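Local coordinates for protein Pre-mRNA-splicing factor SAD1 (Saccharomyces cerevisiae, PDB 4MSX) that promotes assembly of newly made U4 snRNA into the U4/U6 snRNP and is required for pre-mRNA splicing, though its deubiquitinase-like domain is catalytically inactive, at residues V317-E329 with L368-R381. Numbering follows the deposited sequence.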
ATOM      1  N   VAL A 317      21.293   4.271 -21.582  1.00 37.41           N
ATOM      2  CA  VAL A 317      20.607   4.950 -20.496  1.00 42.92           C
ATOM      3  C   VAL A 317      19.319   4.162 -20.171  1.00 54.56           C
ATOM      4  O   VAL A 317      18.435   4.016 -21.011  1.00 54.42           O
ATOM      5  CB  VAL A 317      20.264   6.420 -20.812  1.00 47.05           C
ATOM      6  CG1 VAL A 317      19.482   7.038 -19.670  1.00 46.77           C
ATOM      7  CG2 VAL A 317      21.543   7.213 -21.056  1.00 49.78           C
ATOM      8  N   LYS A 318      19.250   3.639 -18.954  1.00 43.07           N
ATOM      9  CA  LYS A 318      18.152   2.768 -18.546  1.00 50.05           C
ATOM     10  C   LYS A 318      17.326   3.442 -17.496  1.00 36.14           C
ATOM     11  O   LYS A 318      17.810   3.676 -16.397  1.00 38.72           O
ATOM     12  CB  LYS A 318      18.706   1.480 -17.938  1.00 50.87           C
ATOM     13  CG  LYS A 318      19.054   0.451 -18.932  1.00 67.47           C
ATOM     14  CD  LYS A 318      18.801  -0.955 -18.388  1.00 85.93           C
ATOM     15  CE  LYS A 318      19.746  -1.290 -17.240  1.00 88.40           C
ATOM     16  NZ  LYS A 318      19.984  -2.767 -17.118  1.00 91.49           N
ATOM     17  N   PRO A 319      16.055   3.709 -17.782  1.00 36.65           N
ATOM     18  CA  PRO A 319      15.261   4.193 -16.644  1.00 33.15           C
ATOM     19  C   PRO A 319      14.993   3.040 -15.659  1.00 34.59           C
ATOM     20  O   PRO A 319      15.094   1.872 -16.046  1.00 29.71           O
ATOM     21  CB  PRO A 319      13.955   4.655 -17.301  1.00 35.55           C
ATOM     22  CG  PRO A 319      13.844   3.795 -18.519  1.00 51.43           C
ATOM     23  CD  PRO A 319      15.248   3.501 -18.993  1.00 48.38           C
ATOM     24  N   PHE A 320      14.652   3.363 -14.419  1.00 32.01           N
ATOM     25  CA  PHE A 320      14.223   2.345 -13.469  1.00 35.92           C
ATOM     26  C   PHE A 320      13.205   2.908 -12.519  1.00 31.28           C
ATOM     27  O   PHE A 320      13.234   4.089 -12.181  1.00 32.17           O
ATOM     28  CB  PHE A 320      15.428   1.794 -12.655  1.00 29.79           C
ATOM     29  CG  PHE A 320      16.146   2.846 -11.817  1.00 28.97           C
ATOM     30  CD1 PHE A 320      15.675   3.194 -10.541  1.00 27.59           C
ATOM     31  CD2 PHE A 320      17.319   3.457 -12.291  1.00 31.14           C
ATOM     32  CE1 PHE A 320      16.358   4.162  -9.753  1.00 30.70           C
ATOM     33  CE2 PHE A 320      18.014   4.419 -11.506  1.00 33.39           C
ATOM     34  CZ  PHE A 320      17.533   4.768 -10.243  1.00 34.31           C
ATOM     35  N   TRP A 321      12.315   2.040 -12.047  1.00 28.62           N
ATOM     36  CA  TRP A 321      11.513   2.356 -10.872  1.00 26.03           C
ATOM     37  C   TRP A 321      12.264   1.902  -9.654  1.00 27.88           C
ATOM     38  O   TRP A 321      12.140   2.490  -8.616  1.00 28.60           O
ATOM     39  CB  TRP A 321      10.160   1.540 -10.848  1.00 24.24           C
ATOM     40  CG  TRP A 321       9.234   1.805 -11.946  1.00 28.56           C
ATOM     41  CD1 TRP A 321       8.728   0.897 -12.863  1.00 32.57           C
ATOM     42  CD2 TRP A 321       8.636   3.068 -12.253  1.00 28.24           C
ATOM     43  NE1 TRP A 321       7.835   1.546 -13.694  1.00 34.83           N
ATOM     44  CE2 TRP A 321       7.788   2.876 -13.353  1.00 32.23           C
ATOM     45  CE3 TRP A 321       8.765   4.356 -11.703  1.00 31.62           C
ATOM     46  CZ2 TRP A 321       7.011   3.927 -13.901  1.00 33.82           C
ATOM     47  CZ3 TRP A 321       8.043   5.387 -12.259  1.00 35.53           C
ATOM     48  CH2 TRP A 321       7.171   5.166 -13.346  1.00 34.58           C
ATOM     49  N   VAL A 322      12.922   0.737  -9.752  1.00 26.06           N
ATOM     50  CA  VAL A 322      13.527   0.160  -8.564  1.00 23.60           C
ATOM     51  C   VAL A 322      14.958  -0.200  -8.964  1.00 28.38           C
ATOM     52  O   VAL A 322      15.174  -0.859  -9.967  1.00 26.79           O
ATOM     53  CB  VAL A 322      12.747  -1.119  -8.107  1.00 29.23           C
ATOM     54  CG1 VAL A 322      13.566  -1.890  -7.063  1.00 27.57           C
ATOM     55  CG2 VAL A 322      11.343  -0.731  -7.577  1.00 25.20           C
ATOM     56  N   LEU A 323      15.928   0.233  -8.181  1.00 24.84           N
ATOM     57  CA  LEU A 323      17.330  -0.056  -8.491  1.00 25.43           C
ATOM     58  C   LEU A 323      17.807  -1.251  -7.728  1.00 24.88           C
ATOM     59  O   LEU A 323      17.795  -1.242  -6.512  1.00 27.31           O
ATOM     60  CB  LEU A 323      18.193   1.152  -8.097  1.00 29.25           C
ATOM     61  CG  LEU A 323      19.675   0.954  -8.453  1.00 33.39           C
ATOM     62  CD1 LEU A 323      19.884   0.852  -9.952  1.00 32.26           C
ATOM     63  CD2 LEU A 323      20.462   2.124  -7.875  1.00 32.57           C
ATOM     64  N   THR A 324      18.197  -2.311  -8.434  1.00 24.25           N
ATOM     65  CA  THR A 324      18.604  -3.541  -7.764  1.00 23.49           C
ATOM     66  C   THR A 324      20.072  -3.440  -7.417  1.00 32.69           C
ATOM     67  O   THR A 324      20.869  -3.104  -8.260  1.00 29.49           O
ATOM     68  CB  THR A 324      18.365  -4.796  -8.635  1.00 31.32           C
ATOM     69  OG1 THR A 324      16.948  -5.023  -8.719  1.00 28.70           O
ATOM     70  CG2 THR A 324      19.050  -6.062  -7.989  1.00 32.07           C
ATOM     71  N   LEU A 325      20.379  -3.690  -6.158  1.00 27.91           N
ATOM     72  CA  LEU A 325      21.753  -3.695  -5.653  1.00 34.08           C
ATOM     73  C   LEU A 325      22.121  -5.170  -5.410  1.00 37.36           C
ATOM     74  O   LEU A 325      21.462  -5.865  -4.650  1.00 29.72           O
ATOM     75  CB  LEU A 325      21.823  -2.909  -4.343  1.00 31.17           C
ATOM     76  CG  LEU A 325      21.394  -1.431  -4.472  1.00 34.76           C
ATOM     77  CD1 LEU A 325      21.480  -0.657  -3.154  1.00 35.25           C
ATOM     78  CD2 LEU A 325      22.205  -0.720  -5.590  1.00 32.24           C
ATOM     79  N   ASP A 326      23.116  -5.672  -6.123  1.00 34.61           N
ATOM     80  CA  ASP A 326      23.552  -7.058  -5.950  1.00 35.77           C
ATOM     81  C   ASP A 326      24.398  -7.208  -4.684  1.00 31.75           C
ATOM     82  O   ASP A 326      25.211  -6.387  -4.412  1.00 35.24           O
ATOM     83  CB  ASP A 326      24.366  -7.509  -7.162  1.00 45.25           C
ATOM     84  CG  ASP A 326      23.516  -7.631  -8.434  1.00 58.33           C
ATOM     85  OD1 ASP A 326      22.405  -8.240  -8.389  1.00 53.56           O
ATOM     86  OD2 ASP A 326      23.953  -7.080  -9.472  1.00 74.76           O
ATOM     87  N   LEU A 327      24.229  -8.301  -3.955  1.00 31.94           N
ATOM     88  CA  LEU A 327      24.931  -8.483  -2.717  1.00 27.02           C
ATOM     89  C   LEU A 327      26.153  -9.381  -2.963  1.00 34.30           C
ATOM     90  O   LEU A 327      26.174 -10.188  -3.886  1.00 33.27           O
ATOM     91  CB  LEU A 327      24.029  -9.167  -1.701  1.00 29.91           C
ATOM     92  CG  LEU A 327      22.774  -8.280  -1.391  1.00 31.22           C
ATOM     93  CD1 LEU A 327      21.773  -9.106  -0.582  1.00 28.66           C
ATOM     94  CD2 LEU A 327      23.144  -6.991  -0.672  1.00 31.87           C
ATOM     95  N   PRO A 328      27.149  -9.266  -2.108  1.00 34.48           N
ATOM     96  CA  PRO A 328      28.311 -10.136  -2.338  1.00 35.29           C
ATOM     97  C   PRO A 328      27.932 -11.630  -2.242  1.00 42.71           C
ATOM     98  O   PRO A 328      26.997 -12.003  -1.502  1.00 34.29           O
ATOM     99  CB  PRO A 328      29.307  -9.694  -1.252  1.00 38.71           C
ATOM    100  CG  PRO A 328      28.534  -8.923  -0.253  1.00 41.81           C
ATOM    101  CD  PRO A 328      27.291  -8.385  -0.936  1.00 37.33           C
ATOM    102  N   GLU A 329      28.648 -12.488  -2.983  1.00 39.63           N
ATOM    103  CA  GLU A 329      28.356 -13.928  -2.993  1.00 39.60           C
ATOM    104  C   GLU A 329      28.185 -14.501  -1.579  1.00 37.87           C
ATOM    105  O   GLU A 329      28.891 -14.128  -0.656  1.00 36.61           O
ATOM    106  CB  GLU A 329      29.450 -14.706  -3.745  1.00 53.50           C
ATOM    107  CG  GLU A 329      28.870 -15.910  -4.471  1.00 74.78           C
ATOM    108  CD  GLU A 329      29.920 -16.725  -5.202  1.00105.49           C
ATOM    109  OE1 GLU A 329      30.964 -16.153  -5.594  1.00104.69           O
ATOM    110  OE2 GLU A 329      29.701 -17.944  -5.381  1.00108.14           O
ATOM    111  N   LEU A 368      24.452   7.159 -11.944  1.00 32.18           N
ATOM    112  CA  LEU A 368      23.033   7.533 -11.796  1.00 33.38           C
ATOM    113  C   LEU A 368      22.843   8.904 -12.410  1.00 37.68           C
ATOM    114  O   LEU A 368      23.243   9.888 -11.816  1.00 43.03           O
ATOM    115  CB  LEU A 368      22.627   7.525 -10.313  1.00 31.01           C
ATOM    116  CG  LEU A 368      22.633   6.091  -9.784  1.00 40.06           C
ATOM    117  CD1 LEU A 368      22.493   6.047  -8.273  1.00 38.74           C
ATOM    118  CD2 LEU A 368      21.532   5.275 -10.484  1.00 45.89           C
ATOM    119  N   THR A 369      22.293   8.991 -13.615  1.00 31.21           N
ATOM    120  CA  THR A 369      22.175  10.311 -14.245  1.00 39.01           C
ATOM    121  C   THR A 369      20.826  10.986 -13.986  1.00 46.12           C
ATOM    122  O   THR A 369      20.656  12.150 -14.318  1.00 34.80           O
ATOM    123  CB  THR A 369      22.340  10.236 -15.739  1.00 40.09           C
ATOM    124  OG1 THR A 369      21.435   9.236 -16.253  1.00 41.53           O
ATOM    125  CG2 THR A 369      23.791   9.871 -16.100  1.00 40.58           C
ATOM    126  N   ARG A 370      19.836  10.265 -13.462  1.00 36.24           N
ATOM    127  CA  ARG A 370      18.666  10.963 -12.914  1.00 34.75           C
ATOM    128  C   ARG A 370      18.399  10.425 -11.534  1.00 39.59           C
ATOM    129  O   ARG A 370      18.155   9.218 -11.338  1.00 36.11           O
ATOM    130  CB  ARG A 370      17.427  10.853 -13.798  1.00 36.22           C
ATOM    131  CG  ARG A 370      16.208  11.699 -13.220  1.00 34.18           C
ATOM    132  CD  ARG A 370      14.988  11.630 -14.129  1.00 39.98           C
ATOM    133  NE  ARG A 370      14.091  12.747 -13.816  1.00 40.19           N
ATOM    134  CZ  ARG A 370      13.072  12.705 -12.971  1.00 49.10           C
ATOM    135  NH1 ARG A 370      12.737  11.553 -12.368  1.00 35.98           N
ATOM    136  NH2 ARG A 370      12.357  13.822 -12.758  1.00 37.22           N
ATOM    137  N   LEU A 371      18.483  11.309 -10.568  1.00 31.19           N
ATOM    138  CA  LEU A 371      18.252  10.937  -9.191  1.00 32.33           C
ATOM    139  C   LEU A 371      16.857  11.443  -8.839  1.00 43.44           C
ATOM    140  O   LEU A 371      16.617  12.634  -8.832  1.00 34.97           O
ATOM    141  CB  LEU A 371      19.319  11.533  -8.274  1.00 37.30           C
ATOM    142  CG  LEU A 371      20.654  10.774  -8.297  1.00 40.82           C
ATOM    143  CD1 LEU A 371      21.719  11.531  -7.546  1.00 42.47           C
ATOM    144  CD2 LEU A 371      20.482   9.399  -7.702  1.00 35.20           C
ATOM    145  N   PRO A 372      15.910  10.520  -8.608  1.00 34.19           N
ATOM    146  CA  PRO A 372      14.516  10.919  -8.380  1.00 29.08           C
ATOM    147  C   PRO A 372      14.284  11.445  -6.982  1.00 32.93           C
ATOM    148  O   PRO A 372      15.090  11.177  -6.105  1.00 30.42           O
ATOM    149  CB  PRO A 372      13.720   9.586  -8.587  1.00 32.33           C
ATOM    150  CG  PRO A 372      14.696   8.494  -8.248  1.00 35.11           C
ATOM    151  CD  PRO A 372      16.105   9.050  -8.634  1.00 31.98           C
ATOM    152  N   GLN A 373      13.165  12.147  -6.758  1.00 29.84           N
ATOM    153  CA  GLN A 373      12.785  12.523  -5.408  1.00 24.24           C
ATOM    154  C   GLN A 373      12.680  11.246  -4.518  1.00 31.43           C
ATOM    155  O   GLN A 373      13.035  11.275  -3.331  1.00 29.34           O
ATOM    156  CB  GLN A 373      11.400  13.223  -5.413  1.00 27.80           C
ATOM    157  CG  GLN A 373      10.989  13.658  -4.048  1.00 36.64           C
ATOM    158  CD  GLN A 373      11.819  14.894  -3.594  1.00 56.91           C
ATOM    159  OE1 GLN A 373      12.615  15.457  -4.383  1.00 45.96           O
ATOM    160  NE2 GLN A 373      11.667  15.289  -2.330  1.00 55.78           N
ATOM    161  N   PHE A 374      12.139  10.153  -5.067  1.00 27.85           N
ATOM    162  CA  PHE A 374      12.047   8.883  -4.295  1.00 30.72           C
ATOM    163  C   PHE A 374      12.869   7.829  -5.008  1.00 30.63           C
ATOM    164  O   PHE A 374      12.526   7.444  -6.128  1.00 32.69           O
ATOM    165  CB  PHE A 374      10.568   8.408  -4.183  1.00 26.24           C
ATOM    166  CG  PHE A 374       9.721   9.363  -3.446  1.00 28.79           C
ATOM    167  CD1 PHE A 374       9.711   9.365  -2.071  1.00 32.07           C
ATOM    168  CD2 PHE A 374       9.010  10.358  -4.143  1.00 34.62           C
ATOM    169  CE1 PHE A 374       8.905  10.288  -1.364  1.00 31.72           C
ATOM    170  CE2 PHE A 374       8.237  11.325  -3.456  1.00 34.95           C
ATOM    171  CZ  PHE A 374       8.197  11.296  -2.068  1.00 33.96           C
ATOM    172  N   LEU A 375      13.948   7.398  -4.364  1.00 26.99           N
ATOM    173  CA  LEU A 375      14.889   6.407  -4.909  1.00 26.69           C
ATOM    174  C   LEU A 375      14.599   5.111  -4.176  1.00 25.84           C
ATOM    175  O   LEU A 375      14.685   5.045  -2.938  1.00 26.71           O
ATOM    176  CB  LEU A 375      16.331   6.910  -4.629  1.00 28.91           C
ATOM    177  CG  LEU A 375      17.510   6.075  -5.145  1.00 36.45           C
ATOM    178  CD1 LEU A 375      17.364   5.805  -6.655  1.00 31.76           C
ATOM    179  CD2 LEU A 375      18.840   6.824  -4.830  1.00 35.76           C
ATOM    180  N   ILE A 376      14.196   4.096  -4.943  1.00 26.26           N
ATOM    181  CA  ILE A 376      13.767   2.821  -4.373  1.00 22.35           C
ATOM    182  C   ILE A 376      14.819   1.764  -4.684  1.00 25.37           C
ATOM    183  O   ILE A 376      15.135   1.520  -5.870  1.00 24.69           O
ATOM    184  CB  ILE A 376      12.418   2.396  -5.012  1.00 27.39           C
ATOM    185  CG1 ILE A 376      11.407   3.528  -4.882  1.00 24.03           C
ATOM    186  CG2 ILE A 376      11.912   1.066  -4.330  1.00 24.94           C
ATOM    187  CD1 ILE A 376      10.029   3.246  -5.633  1.00 26.89           C
ATOM    188  N   PHE A 377      15.357   1.153  -3.636  1.00 22.74           N
ATOM    189  CA  PHE A 377      16.374   0.115  -3.815  1.00 23.45           C
ATOM    190  C   PHE A 377      15.742  -1.232  -3.565  1.00 26.03           C
ATOM    191  O   PHE A 377      14.891  -1.375  -2.689  1.00 25.49           O
ATOM    192  CB  PHE A 377      17.464   0.224  -2.753  1.00 24.15           C
ATOM    193  CG  PHE A 377      18.288   1.498  -2.846  1.00 26.03           C
ATOM    194  CD1 PHE A 377      18.667   2.003  -4.081  1.00 30.53           C
ATOM    195  CD2 PHE A 377      18.690   2.148  -1.692  1.00 30.16           C
ATOM    196  CE1 PHE A 377      19.464   3.164  -4.177  1.00 32.81           C
ATOM    197  CE2 PHE A 377      19.478   3.338  -1.771  1.00 34.02           C
ATOM    198  CZ  PHE A 377      19.837   3.839  -3.000  1.00 28.46           C
ATOM    199  N   HIS A 378      16.260  -2.218  -4.259  1.00 21.35           N
ATOM    200  CA  HIS A 378      15.910  -3.627  -3.987  1.00 25.47           C
ATOM    201  C   HIS A 378      17.233  -4.365  -3.700  1.00 25.66           C
ATOM    202  O   HIS A 378      18.186  -4.237  -4.479  1.00 27.54           O
ATOM    203  CB  HIS A 378      15.284  -4.207  -5.247  1.00 24.79           C
ATOM    204  CG  HIS A 378      15.354  -5.713  -5.351  1.00 25.26           C
ATOM    205  ND1 HIS A 378      15.880  -6.348  -6.457  1.00 27.21           N
ATOM    206  CD2 HIS A 378      14.903  -6.691  -4.525  1.00 28.62           C
ATOM    207  CE1 HIS A 378      15.779  -7.664  -6.294  1.00 28.14           C
ATOM    208  NE2 HIS A 378      15.149  -7.896  -5.156  1.00 25.84           N
ATOM    209  N   PHE A 379      17.281  -5.136  -2.623  1.00 25.45           N
ATOM    210  CA  PHE A 379      18.501  -5.939  -2.303  1.00 25.78           C
ATOM    211  C   PHE A 379      18.273  -7.320  -2.836  1.00 27.55           C
ATOM    212  O   PHE A 379      17.289  -7.962  -2.480  1.00 28.31           O
ATOM    213  CB  PHE A 379      18.751  -5.918  -0.813  1.00 23.87           C
ATOM    214  CG  PHE A 379      18.985  -4.507  -0.320  1.00 26.87           C
ATOM    215  CD1 PHE A 379      20.253  -3.916  -0.429  1.00 30.67           C
ATOM    216  CD2 PHE A 379      17.929  -3.734   0.125  1.00 26.39           C
ATOM    217  CE1 PHE A 379      20.448  -2.567  -0.032  1.00 29.26           C
ATOM    218  CE2 PHE A 379      18.103  -2.391   0.504  1.00 28.07           C
ATOM    219  CZ  PHE A 379      19.362  -1.815   0.432  1.00 28.24           C
ATOM    220  N   ASN A 380      19.171  -7.790  -3.698  1.00 26.68           N
ATOM    221  CA  ASN A 380      18.830  -8.987  -4.477  1.00 26.43           C
ATOM    222  C   ASN A 380      19.042 -10.245  -3.634  1.00 28.79           C
ATOM    223  O   ASN A 380      20.063 -10.907  -3.761  1.00 30.54           O
ATOM    224  CB  ASN A 380      19.684  -9.044  -5.726  1.00 31.64           C
ATOM    225  CG  ASN A 380      19.215 -10.135  -6.681  1.00 43.23           C
ATOM    226  OD1 ASN A 380      18.118 -10.684  -6.505  1.00 41.42           O
ATOM    227  ND2 ASN A 380      20.024 -10.452  -7.680  1.00 40.24           N
ATOM    228  N   ARG A 381      18.087 -10.557  -2.779  1.00 26.22           N
ATOM    229  CA  ARG A 381      18.182 -11.722  -1.881  1.00 29.06           C
ATOM    230  C   ARG A 381      18.006 -13.085  -2.566  1.00 32.91           C
ATOM    231  O   ARG A 381      18.639 -14.082  -2.165  1.00 30.21           O
ATOM    232  CB  ARG A 381      17.077 -11.619  -0.834  1.00 29.95           C
ATOM    233  CG  ARG A 381      17.126 -10.310   0.008  1.00 35.73           C
ATOM    234  CD  ARG A 381      18.275 -10.365   1.048  1.00 23.04           C
ATOM    235  NE  ARG A 381      18.404  -9.101   1.799  1.00 29.33           N
ATOM    236  CZ  ARG A 381      19.376  -8.877   2.687  1.00 34.38           C
ATOM    237  NH1 ARG A 381      20.332  -9.811   2.910  1.00 25.76           N
ATOM    238  NH2 ARG A 381      19.403  -7.730   3.324  1.00 26.65           N
TER
HETATM  239  O   HOH W   1      13.506   4.822  -7.670  1.00 28.71           O
HETATM  240  O   HOH W   2      22.713 -10.572  -4.999  1.00 40.74           O
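L323, T324 and L325 pair in parallel with F377, H378 and F379, and four backbone hydrogen bonds fix the register. L323 N to I376 O (2.8 Å) and L325 N to H378 O (2.8 Å) are nearly straight at both donor and acceptor. H378 N instead meets L323 O from above the carbonyl plane, and N380 N bonds L325 O. Packing is tight on the face carrying L323, L325, F377 and F379, all buried. There CD1 of L325 sits over one face of the F377 ring, 4.1 Å from its centroid and 21° off the normal, and also reaches CE1 of F379 at 3.8 Å. L323 lies alongside F377 and brings CD2 to the ring edge. Next to this row, CD1 of L375 meets the edge of F320 in its plane, 3.6 Å from CE1, while CD2 of L368 touches CE2 of the same ring. Both segments belong to the USP-type hydrolase domain: each runs from an outer strand of the three-stranded sheet, whose central strand is 294-299, into the larger mixed sheet, where strand 472-480 flanks 374-379 on its other side. Before the pairing, a water accepts from I376 N and lies close to W321 O. The face bearing T324 and H378 is more polar, yet H378 is buried and V322 CG1 packs 3.4 Å from its CB. With H378 CG anti to the backbone N (chi1 157°), T324 OG1 lies in the ring plane at its edge and shares a 2.8 Å hydrogen bond with ND1. Toward solvent the grip weakens: N380 ND2 gives exposed D326 OD1 only a weak bond of 3.3 Å, and a second water bridges L327 N and N380 O. By contrast, R381 is buried: L327 CD1 lies over one face of its guanidinium, whose nitrogens bond the carbonyls of T396, N394 and T473.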